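Long-range contacts in NIF3-related protein (Bacillus cereus, PDB 2GX8), which is of unknown function but binds zinc ions at the paired metal site of the Nif3 family and carries a further, probably regulatory domain: residues 35-39 / 124-130; 137-142 / 311-315; 145-150 / 271-276; 159-165 / 229-235. One frame throughout, in Å; residues are numbered along the deposited sequence.

Contact 1: residues 35-39 / 124-130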
loop_
_atom_site.group_PDB
_atom_site.type_symbol
_atom_site.label_atom_id
_atom_site.label_comp_id
_atom_site.label_asym_id
_atom_site.label_seq_id
_atom_site.Cartn_x
_atom_site.Cartn_y
_atom_site.Cartn_z
ATOM N N ILE C 35 15.075 -33.601 12.372
ATOM C CA ILE C 35 14.142 -32.535 12.043
ATOM C C ILE C 35 12.838 -33.099 11.507
ATOM O O ILE C 35 11.765 -32.646 11.887
ATOM C CB ILE C 35 14.811 -31.532 11.068
ATOM C CG1 ILE C 35 15.870 -30.751 11.836
ATOM C CG2 ILE C 35 13.819 -30.602 10.418
ATOM C CD1 ILE C 35 15.358 -30.182 13.133
ATOM N N SER C 36 12.932 -34.127 10.671
ATOM C CA SER C 36 11.749 -34.757 10.110
ATOM C C SER C 36 10.896 -35.409 11.207
ATOM O O SER C 36 9.680 -35.472 11.084
ATOM C CB SER C 36 12.129 -35.775 9.045
ATOM O OG SER C 36 11.004 -36.097 8.272
ATOM N N LEU C 37 11.537 -35.874 12.276
ATOM C CA LEU C 37 10.824 -36.462 13.415
ATOM C C LEU C 37 10.282 -35.403 14.364
ATOM O O LEU C 37 9.350 -35.669 15.122
ATOM C CB LEU C 37 11.714 -37.429 14.196
ATOM C CG LEU C 37 11.997 -38.790 13.544
ATOM C CD1 LEU C 37 12.942 -39.612 14.406
ATOM C CD2 LEU C 37 10.696 -39.564 13.317
ATOM N N PHE C 38 10.881 -34.212 14.349
ATOM C CA PHE C 38 10.422 -33.108 15.184
ATOM C C PHE C 38 9.162 -32.539 14.576
ATOM O O PHE C 38 8.207 -32.205 15.286
ATOM C CB PHE C 38 11.479 -31.988 15.274
ATOM C CG PHE C 38 10.975 -30.729 15.944
ATOM C CD1 PHE C 38 10.613 -29.611 15.189
ATOM C CD2 PHE C 38 10.821 -30.672 17.326
ATOM C CE1 PHE C 38 10.119 -28.446 15.801
ATOM C CE2 PHE C 38 10.337 -29.520 17.949
ATOM C CZ PHE C 38 9.978 -28.405 17.187
ATOM N N GLU C 39 9.177 -32.423 13.254
ATOM C CA GLU C 39 8.061 -31.861 12.512
ATOM C C GLU C 39 6.828 -32.759 12.494
ATOM O O GLU C 39 5.747 -32.301 12.140
ATOM C CB GLU C 39 8.500 -31.453 11.103
ATOM C CG GLU C 39 9.425 -30.243 11.132
ATOM C CD GLU C 39 10.046 -29.874 9.798
ATOM O OE1 GLU C 39 10.936 -28.992 9.810
ATOM O OE2 GLU C 39 9.689 -30.464 8.744
ATOM N N TYR C 124 17.810 -24.204 14.076
ATOM C CA TYR C 124 16.499 -24.467 13.529
ATOM C C TYR C 124 15.442 -23.749 14.363
ATOM O O TYR C 124 15.446 -23.851 15.599
ATOM C CB TYR C 124 16.276 -25.993 13.498
ATOM C CG TYR C 124 14.907 -26.437 13.031
ATOM C CD1 TYR C 124 13.846 -26.540 13.943
ATOM C CD2 TYR C 124 14.674 -26.778 11.709
ATOM C CE1 TYR C 124 12.600 -26.950 13.558
ATOM C CE2 TYR C 124 13.399 -27.200 11.306
ATOM C CZ TYR C 124 12.380 -27.282 12.248
ATOM O OH TYR C 124 11.118 -27.683 11.907
ATOM N N ALA C 125 14.534 -23.014 13.724
ATOM C CA ALA C 125 13.514 -22.317 14.518
ATOM C C ALA C 125 12.167 -23.021 14.507
ATOM O O ALA C 125 11.667 -23.416 13.457
ATOM C CB ALA C 125 13.354 -20.902 14.064
ATOM N N ALA C 126 11.587 -23.177 15.688
ATOM C CA ALA C 126 10.261 -23.756 15.828
ATOM C C ALA C 126 9.447 -22.772 16.642
ATOM O O ALA C 126 9.323 -22.928 17.858
ATOM C CB ALA C 126 10.369 -25.026 16.557
ATOM N N HIS C 127 8.898 -21.755 15.988
ATOM C CA HIS C 127 8.209 -20.710 16.724
ATOM C C HIS C 127 6.718 -20.934 16.953
ATOM O O HIS C 127 6.364 -21.718 17.824
ATOM C CB HIS C 127 8.580 -19.310 16.188
ATOM C CG HIS C 127 8.154 -18.176 17.078
ATOM N ND1 HIS C 127 7.796 -16.934 16.586
ATOM C CD2 HIS C 127 7.982 -18.110 18.420
ATOM C CE1 HIS C 127 7.437 -16.148 17.588
ATOM N NE2 HIS C 127 7.532 -16.840 18.711
ATOM N N THR C 128 5.838 -20.287 16.192
ATOM C CA THR C 128 4.405 -20.435 16.472
ATOM C C THR C 128 3.867 -21.845 16.330
ATOM O O THR C 128 2.845 -22.172 16.925
ATOM C CB THR C 128 3.512 -19.451 15.713
ATOM O OG1 THR C 128 3.881 -19.467 14.334
ATOM C CG2 THR C 128 3.649 -18.029 16.295
ATOM N N ASN C 129 4.530 -22.676 15.547
ATOM C CA ASN C 129 4.086 -24.071 15.459
ATOM C C ASN C 129 4.162 -24.831 16.820
ATOM O O ASN C 129 3.420 -25.777 17.036
ATOM C CB ASN C 129 4.780 -24.833 14.301
ATOM C CG ASN C 129 6.325 -24.791 14.372
ATOM O OD1 ASN C 129 6.984 -25.809 14.170
ATOM N ND2 ASN C 129 6.894 -23.620 14.652
ATOM N N VAL C 130 5.042 -24.398 17.725
ATOM C CA VAL C 130 5.190 -25.006 19.061
ATOM C C VAL C 130 4.181 -24.358 20.058
ATOM O O VAL C 130 3.832 -24.936 21.087
ATOM C CB VAL C 130 6.680 -24.957 19.548
ATOM C CG1 VAL C 130 6.848 -25.477 20.970
ATOM C CG2 VAL C 130 7.560 -25.766 18.609
#
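Y124 meets I35 with one ring face and F38 and E39 at its edge, where helix 31-38 packs against the end of strand 122-125 in the five-stranded mixed sheet. Beyond this strand the chain passes through A126 and H127 into helix 128-132. The tyrosine ring leaves the strand with CG anti to the backbone N (chi1 176°), which carries it across to the helix. I35 slides past it in the opposite direction and lays its CD1 over the centre of one ring face, 3.8 Å from the centroid, a CH-pi contact. Its other branch, CG2, touches CE2 of Y124 at 3.5 Å, so both branches of the isoleucine bear on the ring. F38 approaches the edge of the tyrosine ring. The two planes stand at 85° in an oblique placing, and F38 CE1 and Y124 CE1 are 3.7 Å apart. The far end of F38 is a broad apolar tip that reaches the second half of 124-130. Its CZ meets A126 CB at 3.5 Å, and V130 CG2 sits near the plane of the ring, at its edge. A small alanine suits a place so close to the aromatic tip. V367 of helix 362-377 and the ring of Y42 also touch F38. The phenol needs a polar partner in this buried setting and finds it in E39, whose extended chain brings OE1 to the edge of the ring, the carboxylate and ring planes 30° apart. The hydroxyl OH of Y124 donates to E39 OE1 across a very short 2.5 Å.

Contact 2: residues 137-142 / 311-315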
loop_
_atom_site.group_PDB
_atom_site.type_symbol
_atom_site.label_atom_id
_atom_site.label_comp_id
_atom_site.label_asym_id
_atom_site.label_seq_id
_atom_site.Cartn_x
_atom_site.Cartn_y
_atom_site.Cartn_z
ATOM N N VAL C 137 3.923 -25.368 24.109
ATOM C CA VAL C 137 4.106 -24.345 25.134
ATOM C C VAL C 137 2.900 -24.137 26.046
ATOM O O VAL C 137 3.029 -24.167 27.273
ATOM C CB VAL C 137 4.514 -22.975 24.495
ATOM C CG1 VAL C 137 4.530 -21.871 25.533
ATOM C CG2 VAL C 137 5.857 -23.070 23.846
ATOM N N ASN C 138 1.739 -23.956 25.427
ATOM C CA ASN C 138 0.519 -23.635 26.151
ATOM C C ASN C 138 -0.103 -24.796 26.917
ATOM O O ASN C 138 -0.752 -24.565 27.928
ATOM C CB ASN C 138 -0.454 -22.897 25.234
ATOM C CG ASN C 138 0.063 -21.519 24.850
ATOM O OD1 ASN C 138 0.389 -20.698 25.716
ATOM N ND2 ASN C 138 0.157 -21.258 23.552
ATOM N N ASP C 139 0.095 -26.028 26.444
ATOM C CA ASP C 139 -0.348 -27.224 27.168
ATOM C C ASP C 139 0.555 -27.424 28.349
ATOM O O ASP C 139 0.081 -27.668 29.474
ATOM C CB ASP C 139 -0.304 -28.454 26.287
ATOM C CG ASP C 139 -1.486 -28.523 25.349
ATOM O OD1 ASP C 139 -2.599 -28.176 25.808
ATOM O OD2 ASP C 139 -1.315 -28.937 24.171
ATOM N N LEU C 140 1.859 -27.301 28.084
ATOM C CA LEU C 140 2.899 -27.383 29.117
ATOM C C LEU C 140 2.668 -26.370 30.233
ATOM O O LEU C 140 2.902 -26.674 31.397
ATOM C CB LEU C 140 4.297 -27.198 28.506
ATOM C CG LEU C 140 4.771 -28.346 27.608
ATOM C CD1 LEU C 140 5.907 -27.932 26.682
ATOM C CD2 LEU C 140 5.156 -29.571 28.452
ATOM N N LEU C 141 2.198 -25.176 29.888
ATOM C CA LEU C 141 1.913 -24.157 30.902
ATOM C C LEU C 141 0.599 -24.430 31.630
ATOM O O LEU C 141 0.486 -24.136 32.814
ATOM C CB LEU C 141 1.884 -22.751 30.289
ATOM C CG LEU C 141 3.178 -22.126 29.787
ATOM C CD1 LEU C 141 2.820 -20.942 28.884
ATOM C CD2 LEU C 141 4.129 -21.714 30.908
ATOM N N ALA C 142 -0.405 -24.955 30.926
ATOM C CA ALA C 142 -1.669 -25.336 31.581
ATOM C C ALA C 142 -1.440 -26.441 32.595
ATOM O O ALA C 142 -1.945 -26.345 33.699
ATOM C CB ALA C 142 -2.708 -25.763 30.572
ATOM N N ALA C 311 -7.073 -18.321 31.798
ATOM C CA ALA C 311 -6.586 -18.361 30.421
ATOM C C ALA C 311 -5.066 -18.205 30.481
ATOM O O ALA C 311 -4.555 -17.440 31.281
ATOM C CB ALA C 311 -7.219 -17.229 29.586
ATOM N N VAL C 312 -4.330 -18.967 29.695
ATOM C CA VAL C 312 -2.858 -18.761 29.631
ATOM C C VAL C 312 -2.365 -18.751 28.204
ATOM O O VAL C 312 -2.858 -19.493 27.386
ATOM C CB VAL C 312 -2.041 -19.773 30.502
ATOM C CG1 VAL C 312 -2.505 -21.205 30.283
ATOM C CG2 VAL C 312 -0.540 -19.618 30.255
ATOM N N LEU C 313 -1.418 -17.885 27.896
ATOM C CA LEU C 313 -0.857 -17.854 26.570
ATOM C C LEU C 313 0.614 -17.458 26.747
ATOM O O LEU C 313 0.918 -16.311 27.091
ATOM C CB LEU C 313 -1.637 -16.872 25.696
ATOM C CG LEU C 313 -1.358 -16.856 24.189
ATOM C CD1 LEU C 313 -2.502 -16.182 23.501
ATOM C CD2 LEU C 313 -0.084 -16.170 23.824
ATOM N N GLY C 314 1.534 -18.392 26.538
ATOM C CA GLY C 314 2.945 -18.079 26.762
ATOM C C GLY C 314 3.405 -17.075 25.735
ATOM O O GLY C 314 2.950 -17.140 24.602
ATOM N N GLY C 315 4.289 -16.147 26.101
ATOM C CA GLY C 315 4.783 -15.177 25.110
ATOM C C GLY C 315 3.976 -13.890 25.155
ATOM O O GLY C 315 3.352 -13.602 26.179
HETATM O O HOH W 1 2.232 -19.091 23.352
#
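N138 and L141 both carry CG anti to the carbonyl carbon and beside the backbone N (chi1 -67° and -69°), which brings their ends from helix 137-145 to the end of strand 306-313. For N138 the turn matters most: its bond to CB does not aim at the strand, yet the amide at its end comes close to it. OD1 accepts the backbone N of G314 at 2.7 Å. The bond is nearly straight at the hydrogen, 165°, and the N-H lies in the carbonyl plane of the amide. The same OD1 comes within 3.2 Å of L313 CA. On the other branch of the amide, N138 ND2 bonds the backbone O of D131, a zinc ligand, and also a water 3.0 Å away; that water's link to G314 O is too short to be relied upon. One turn along the helix from V137, L141 brings CD1 against the bare CA of G314 at 3.6 Å and against V312 CG2 at 3.9 Å. V312 CG2, anti to its backbone N, is the branch that meets L141. V137 CG1 approaches the same glycine from the helix start, 4.3 Å from its CA. Glycine suits this corner because a CB would collide with both V137 and L141. V362 of helix 362-377 touches L141, and the zinc ligands H92 and E360 touch V137. An asparagine thus offers an acceptor to the strand corner and a donor to the backbone of D131, so a single neutral amide ties the corner to the backbone of helix 128-132 at a zinc ligand.

Contact 3: residues 145-150 / 271-276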
loop_
_atom_site.group_PDB
_atom_site.type_symbol
_atom_site.label_atom_id
_atom_site.label_comp_id
_atom_site.label_asym_id
_atom_site.label_seq_id
_atom_site.Cartn_x
_atom_site.Cartn_y
_atom_site.Cartn_z
ATOM N N LEU C 145 0.307 -25.238 35.686
ATOM C CA LEU C 145 -0.639 -24.520 36.527
ATOM C C LEU C 145 -1.723 -25.400 37.190
ATOM O O LEU C 145 -2.434 -24.943 38.075
ATOM C CB LEU C 145 -1.317 -23.423 35.713
ATOM C CG LEU C 145 -0.454 -22.242 35.269
ATOM C CD1 LEU C 145 -1.310 -21.333 34.409
ATOM C CD2 LEU C 145 0.198 -21.483 36.444
ATOM N N GLY C 146 -1.860 -26.650 36.757
ATOM C CA GLY C 146 -2.897 -27.530 37.287
ATOM C C GLY C 146 -4.285 -27.239 36.711
ATOM O O GLY C 146 -5.299 -27.475 37.364
ATOM N N LEU C 147 -4.346 -26.724 35.490
ATOM C CA LEU C 147 -5.626 -26.430 34.865
ATOM C C LEU C 147 -6.263 -27.695 34.279
ATOM O O LEU C 147 -5.583 -28.527 33.651
ATOM C CB LEU C 147 -5.492 -25.371 33.768
ATOM C CG LEU C 147 -4.984 -23.960 34.039
ATOM C CD1 LEU C 147 -5.417 -23.109 32.881
ATOM C CD2 LEU C 147 -5.534 -23.356 35.326
ATOM N N GLN C 148 -7.578 -27.803 34.469
ATOM C CA GLN C 148 -8.384 -28.928 33.988
ATOM C C GLN C 148 -9.400 -28.517 32.919
ATOM O O GLN C 148 -9.748 -27.333 32.797
ATOM C CB GLN C 148 -9.086 -29.547 35.162
ATOM C CG GLN C 148 -8.091 -30.094 36.130
ATOM C CD GLN C 148 -8.611 -30.111 37.519
ATOM O OE1 GLN C 148 -9.796 -30.367 37.759
ATOM N NE2 GLN C 148 -7.728 -29.830 38.470
ATOM N N ASN C 149 -9.856 -29.502 32.144
ATOM C CA ASN C 149 -10.830 -29.276 31.074
ATOM C C ASN C 149 -10.428 -28.116 30.176
ATOM O O ASN C 149 -11.202 -27.173 29.991
ATOM C CB ASN C 149 -12.239 -29.032 31.661
ATOM C CG ASN C 149 -12.759 -30.210 32.445
ATOM O OD1 ASN C 149 -13.450 -30.044 33.457
ATOM N ND2 ASN C 149 -12.420 -31.419 31.993
ATOM N N THR C 150 -9.216 -28.174 29.635
ATOM C CA THR C 150 -8.734 -27.078 28.796
ATOM C C THR C 150 -9.264 -27.110 27.365
ATOM O O THR C 150 -9.603 -28.175 26.839
ATOM C CB THR C 150 -7.188 -26.942 28.785
ATOM O OG1 THR C 150 -6.593 -28.133 28.264
ATOM C CG2 THR C 150 -6.659 -26.665 30.172
ATOM N N LYS C 271 -4.376 -21.715 26.162
ATOM C CA LYS C 271 -5.388 -22.638 26.727
ATOM C C LYS C 271 -6.289 -21.941 27.750
ATOM O O LYS C 271 -5.887 -20.990 28.400
ATOM C CB LYS C 271 -4.724 -23.852 27.412
ATOM C CG LYS C 271 -3.966 -24.778 26.450
ATOM C CD LYS C 271 -4.933 -25.506 25.549
ATOM C CE LYS C 271 -4.210 -26.266 24.443
ATOM N NZ LYS C 271 -5.123 -27.167 23.665
ATOM N N ILE C 272 -7.531 -22.382 27.869
ATOM C CA ILE C 272 -8.396 -21.841 28.890
ATOM C C ILE C 272 -8.992 -23.041 29.587
ATOM O O ILE C 272 -9.458 -23.955 28.920
ATOM C CB ILE C 272 -9.437 -20.792 28.366
ATOM C CG1 ILE C 272 -10.146 -20.106 29.558
ATOM C CG2 ILE C 272 -10.412 -21.381 27.339
ATOM C CD1 ILE C 272 -11.055 -18.954 29.174
ATOM N N GLY C 273 -8.910 -23.056 30.920
ATOM C CA GLY C 273 -9.361 -24.159 31.736
ATOM C C GLY C 273 -9.746 -23.696 33.134
ATOM O O GLY C 273 -9.885 -22.493 33.378
ATOM N N TYR C 274 -9.865 -24.649 34.056
ATOM C CA TYR C 274 -10.317 -24.376 35.429
ATOM C C TYR C 274 -9.376 -24.835 36.528
ATOM O O TYR C 274 -8.874 -25.957 36.494
ATOM C CB TYR C 274 -11.673 -25.061 35.659
ATOM C CG TYR C 274 -12.777 -24.530 34.776
ATOM C CD1 TYR C 274 -13.076 -25.133 33.546
ATOM C CD2 TYR C 274 -13.511 -23.403 35.164
ATOM C CE1 TYR C 274 -14.093 -24.623 32.730
ATOM C CE2 TYR C 274 -14.528 -22.888 34.365
ATOM C CZ TYR C 274 -14.814 -23.489 33.153
ATOM O OH TYR C 274 -15.839 -22.950 32.384
ATOM N N LEU C 275 -9.150 -23.978 37.521
ATOM C CA LEU C 275 -8.353 -24.389 38.672
ATOM C C LEU C 275 -9.098 -25.503 39.416
ATOM O O LEU C 275 -10.304 -25.691 39.220
ATOM C CB LEU C 275 -8.061 -23.213 39.610
ATOM C CG LEU C 275 -7.155 -22.069 39.151
ATOM C CD1 LEU C 275 -7.134 -20.949 40.166
ATOM C CD2 LEU C 275 -5.727 -22.532 38.847
ATOM N N GLN C 276 -8.379 -26.253 40.248
ATOM C CA GLN C 276 -8.974 -27.320 41.064
ATOM C C GLN C 276 -9.874 -26.731 42.178
ATOM O O GLN C 276 -10.908 -27.314 42.551
ATOM C CB GLN C 276 -7.856 -28.207 41.652
ATOM C CG GLN C 276 -8.293 -29.376 42.595
ATOM C CD GLN C 276 -8.935 -30.566 41.869
ATOM O OE1 GLN C 276 -9.104 -30.566 40.641
ATOM N NE2 GLN C 276 -9.282 -31.594 42.636
HETATM O O HOH W 2 -5.661 -26.247 39.649
#
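Q148 and Y274 form an antiparallel hydrogen-bonded pair: Q148 N donates to Y274 O and Y274 N to Q148 O, each at 3.0 Å. Further along, the side-chain amide of Q148 gives its NE2 hydrogen to Q276 OE1 at 2.7 Å. The acceptor lies near the plane of the Q148 amide, yet the two amide planes are turned 54° from each other. Q276 reaches it by bending at chi2 (74°), while Q148 runs extended. A water bridges the backbones beside this pair, giving a hydrogen to G146 O and accepting Q276 N. G146 ends helix 137-145 in a Schellman motif, its positive phi suiting glycine, and the chain then turns along strand 270-280. L147 CD2 packs on L275 CD2 at 3.6 Å, and V310 of the neighbouring strand touches both leucines. G273 faces T150, whose CG2 stands 4.0 Å from its CA; a CB there would strike this methyl and the carbonyl of Q148. T150 CA makes a CA-H...O contact of 3.2 Å with I272 O. Backbone bonds fix the register and neutral amides join at the more exposed end, so the contact is held without charge; the ion pair nearby, K271 with D139, is long and weak.

Contact 4: residues 159-165 / 229-235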
loop_
_atom_site.group_PDB
_atom_site.type_symbol
_atom_site.label_atom_id
_atom_site.label_comp_id
_atom_site.label_asym_id
_atom_site.label_seq_id
_atom_site.Cartn_x
_atom_site.Cartn_y
_atom_site.Cartn_z
ATOM N N GLU C 159 -7.794 -27.940 10.433
ATOM C CA GLU C 159 -7.447 -28.684 9.235
ATOM C C GLU C 159 -8.676 -28.857 8.333
ATOM O O GLU C 159 -9.775 -29.102 8.838
ATOM C CB GLU C 159 -6.946 -30.066 9.669
ATOM C CG GLU C 159 -6.343 -30.927 8.576
ATOM C CD GLU C 159 -4.840 -30.953 8.584
ATOM O OE1 GLU C 159 -4.256 -31.452 9.574
ATOM O OE2 GLU C 159 -4.242 -30.525 7.581
ATOM N N GLU C 160 -8.515 -28.676 7.020
ATOM C CA GLU C 160 -9.611 -28.945 6.070
ATOM C C GLU C 160 -9.774 -30.469 6.003
ATOM O O GLU C 160 -8.776 -31.205 5.987
ATOM C CB GLU C 160 -9.300 -28.411 4.664
ATOM C CG GLU C 160 -9.203 -26.893 4.539
ATOM C CD GLU C 160 -8.755 -26.433 3.140
ATOM O OE1 GLU C 160 -8.892 -27.207 2.168
ATOM O OE2 GLU C 160 -8.256 -25.289 3.012
ATOM N N MET C 161 -11.020 -30.937 5.996
ATOM C CA MET C 161 -11.294 -32.381 5.941
ATOM C C MET C 161 -11.731 -32.807 4.551
ATOM O O MET C 161 -12.355 -32.036 3.811
ATOM C CB MET C 161 -12.368 -32.804 6.957
ATOM C CG MET C 161 -12.067 -32.556 8.457
ATOM S SD MET C 161 -10.811 -33.575 9.259
ATOM C CE MET C 161 -9.417 -32.547 8.992
ATOM N N LYS C 162 -11.389 -34.042 4.213
ATOM C CA LYS C 162 -11.693 -34.616 2.914
ATOM C C LYS C 162 -12.325 -35.966 3.075
ATOM O O LYS C 162 -11.996 -36.693 4.003
ATOM C CB LYS C 162 -10.410 -34.829 2.114
ATOM C CG LYS C 162 -9.545 -33.591 1.966
ATOM C CD LYS C 162 -10.410 -32.474 1.433
ATOM C CE LYS C 162 -9.742 -31.157 1.530
ATOM N NZ LYS C 162 -8.753 -31.073 0.466
ATOM N N LYS C 163 -13.243 -36.292 2.176
ATOM C CA LYS C 163 -13.821 -37.609 2.142
ATOM C C LYS C 163 -13.142 -38.359 0.980
ATOM O O LYS C 163 -13.163 -37.929 -0.176
ATOM C CB LYS C 163 -15.317 -37.539 1.903
ATOM C CG LYS C 163 -16.084 -38.792 2.354
ATOM C CD LYS C 163 -16.015 -38.929 3.860
ATOM C CE LYS C 163 -16.855 -40.115 4.324
ATOM N NZ LYS C 163 -16.674 -40.522 5.733
ATOM N N VAL C 164 -12.480 -39.462 1.294
ATOM C CA VAL C 164 -11.918 -40.267 0.230
ATOM C C VAL C 164 -12.900 -41.388 -0.043
ATOM O O VAL C 164 -13.280 -42.120 0.872
ATOM C CB VAL C 164 -10.594 -40.906 0.622
ATOM C CG1 VAL C 164 -10.053 -41.767 -0.542
ATOM C CG2 VAL C 164 -9.604 -39.858 0.994
ATOM N N VAL C 165 -13.314 -41.519 -1.300
ATOM C CA VAL C 165 -14.193 -42.609 -1.702
ATOM C C VAL C 165 -13.362 -43.442 -2.675
ATOM O O VAL C 165 -12.845 -42.909 -3.647
ATOM C CB VAL C 165 -15.453 -42.076 -2.392
ATOM C CG1 VAL C 165 -16.324 -43.226 -2.917
ATOM C CG2 VAL C 165 -16.239 -41.190 -1.431
ATOM N N GLU C 229 -15.794 -45.429 1.716
ATOM C CA GLU C 229 -15.533 -44.032 2.009
ATOM C C GLU C 229 -14.958 -43.881 3.403
ATOM O O GLU C 229 -15.247 -44.687 4.305
ATOM C CB GLU C 229 -16.768 -43.167 1.819
ATOM C CG GLU C 229 -17.876 -43.427 2.762
ATOM C CD GLU C 229 -19.001 -42.441 2.592
ATOM O OE1 GLU C 229 -19.432 -42.206 1.452
ATOM O OE2 GLU C 229 -19.471 -41.900 3.607
ATOM N N THR C 230 -14.120 -42.866 3.567
ATOM C CA THR C 230 -13.481 -42.605 4.845
ATOM C C THR C 230 -13.050 -41.144 4.860
ATOM O O THR C 230 -12.761 -40.554 3.803
ATOM C CB THR C 230 -12.286 -43.549 5.099
ATOM O OG1 THR C 230 -11.996 -43.597 6.499
ATOM C CG2 THR C 230 -11.063 -43.127 4.345
ATOM N N ILE C 231 -13.048 -40.556 6.048
ATOM C CA ILE C 231 -12.694 -39.164 6.220
ATOM C C ILE C 231 -11.185 -39.005 6.530
ATOM O O ILE C 231 -10.565 -39.865 7.156
ATOM C CB ILE C 231 -13.633 -38.514 7.313
ATOM C CG1 ILE C 231 -13.520 -36.975 7.354
ATOM C CG2 ILE C 231 -13.422 -39.155 8.692
ATOM C CD1 ILE C 231 -14.527 -36.301 8.290
ATOM N N ILE C 232 -10.587 -37.926 6.040
ATOM C CA ILE C 232 -9.179 -37.630 6.312
ATOM C C ILE C 232 -8.905 -36.148 6.487
ATOM O O ILE C 232 -9.656 -35.316 5.969
ATOM C CB ILE C 232 -8.184 -38.099 5.188
ATOM C CG1 ILE C 232 -8.482 -37.412 3.858
ATOM C CG2 ILE C 232 -8.130 -39.597 5.067
ATOM C CD1 ILE C 232 -7.376 -37.586 2.843
ATOM N N PRO C 233 -7.856 -35.822 7.269
ATOM C CA PRO C 233 -7.369 -34.453 7.326
ATOM C C PRO C 233 -6.487 -34.260 6.098
ATOM O O PRO C 233 -5.729 -35.167 5.749
ATOM C CB PRO C 233 -6.534 -34.409 8.621
ATOM C CG PRO C 233 -6.202 -35.810 8.955
ATOM C CD PRO C 233 -7.122 -36.726 8.178
ATOM N N ALA C 234 -6.592 -33.107 5.448
ATOM C CA ALA C 234 -5.810 -32.803 4.253
ATOM C C ALA C 234 -4.305 -33.159 4.321
ATOM O O ALA C 234 -3.728 -33.611 3.336
ATOM C CB ALA C 234 -6.004 -31.338 3.868
ATOM N N SER C 235 -3.680 -32.966 5.483
ATOM C CA SER C 235 -2.260 -33.269 5.659
ATOM C C SER C 235 -1.940 -34.767 5.502
ATOM O O SER C 235 -0.810 -35.129 5.141
ATOM C CB SER C 235 -1.763 -32.784 7.018
ATOM O OG SER C 235 -2.224 -33.624 8.060
#
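The central pair of a ferredoxin-like beta-alpha-beta-beta-alpha-beta unit meets here, strand 150-168 running antiparallel to strand 221-233 with 154° between their short axes. K162 and I232 form one hydrogen-bonded pair and V164 and T230 the next; K162 N to I232 O measures 2.8 Å, and the donor comes nearly along the C=O axis. Past the last bridge, A234 N still bonds E160 O. Side chains sort by face. V164 and I232 turn toward helix 237-247, where beta-branched residues suit the sheet surface: V164 CG2 rests on I232 CD1 at 3.7 Å. K162 lies on this face too, but its NZ reaches a salt bridge with D261 of a third subunit. On the other face M161, bent at chi2 (-71°) and chi3, folds its flexible end back over P233, a tight approach of 3.5 Å between M161 CE and P233 CB. K163, with CG anti to its backbone N, bends at chi2 (66°) and runs obliquely past E229. K163 CE comes within 3.2 Å of E229 OE2, while NZ is 3.8 Å from that oxygen, a long salt bridge. E229 OE1 has stronger partners, R227 of its own chain and R227 of a second subunit. Where strand 221-233 ends, E159 bends over P233, with CG 3.5 Å from P233 CB, and OE2 accepts S235 N at 3.3 Å from above the carboxylate plane. With strands 255-260 and 194-206 flanking the pair, the four strands take the 4-1-3-2 order of the ferredoxin-like fold, consistent with a regulatory domain that here also meets its neighbours.

In the fold
Contact 1 closes first along the chain. The other three follow as successive enclosures, with contact 4 between the two segments of contact 3 and contact 3 between those of contact 2. Contacts 1 and 2 have centres about 17 Å apart and are joined where V130 O meets V137 N, as helix 128-132 gives way to helix 137-145 near the zinc ions. Contacts 2 and 3 lie about 10 Å apart, centre to centre, on the neighbouring strands 306-313 and 270-280. Contact 4 is about 30 Å from contact 2, centre to centre. Contacts 2, 3 and 4 reach one sheet, whose strand 150-168 runs from near the metal-binding region out to the probably regulatory domain.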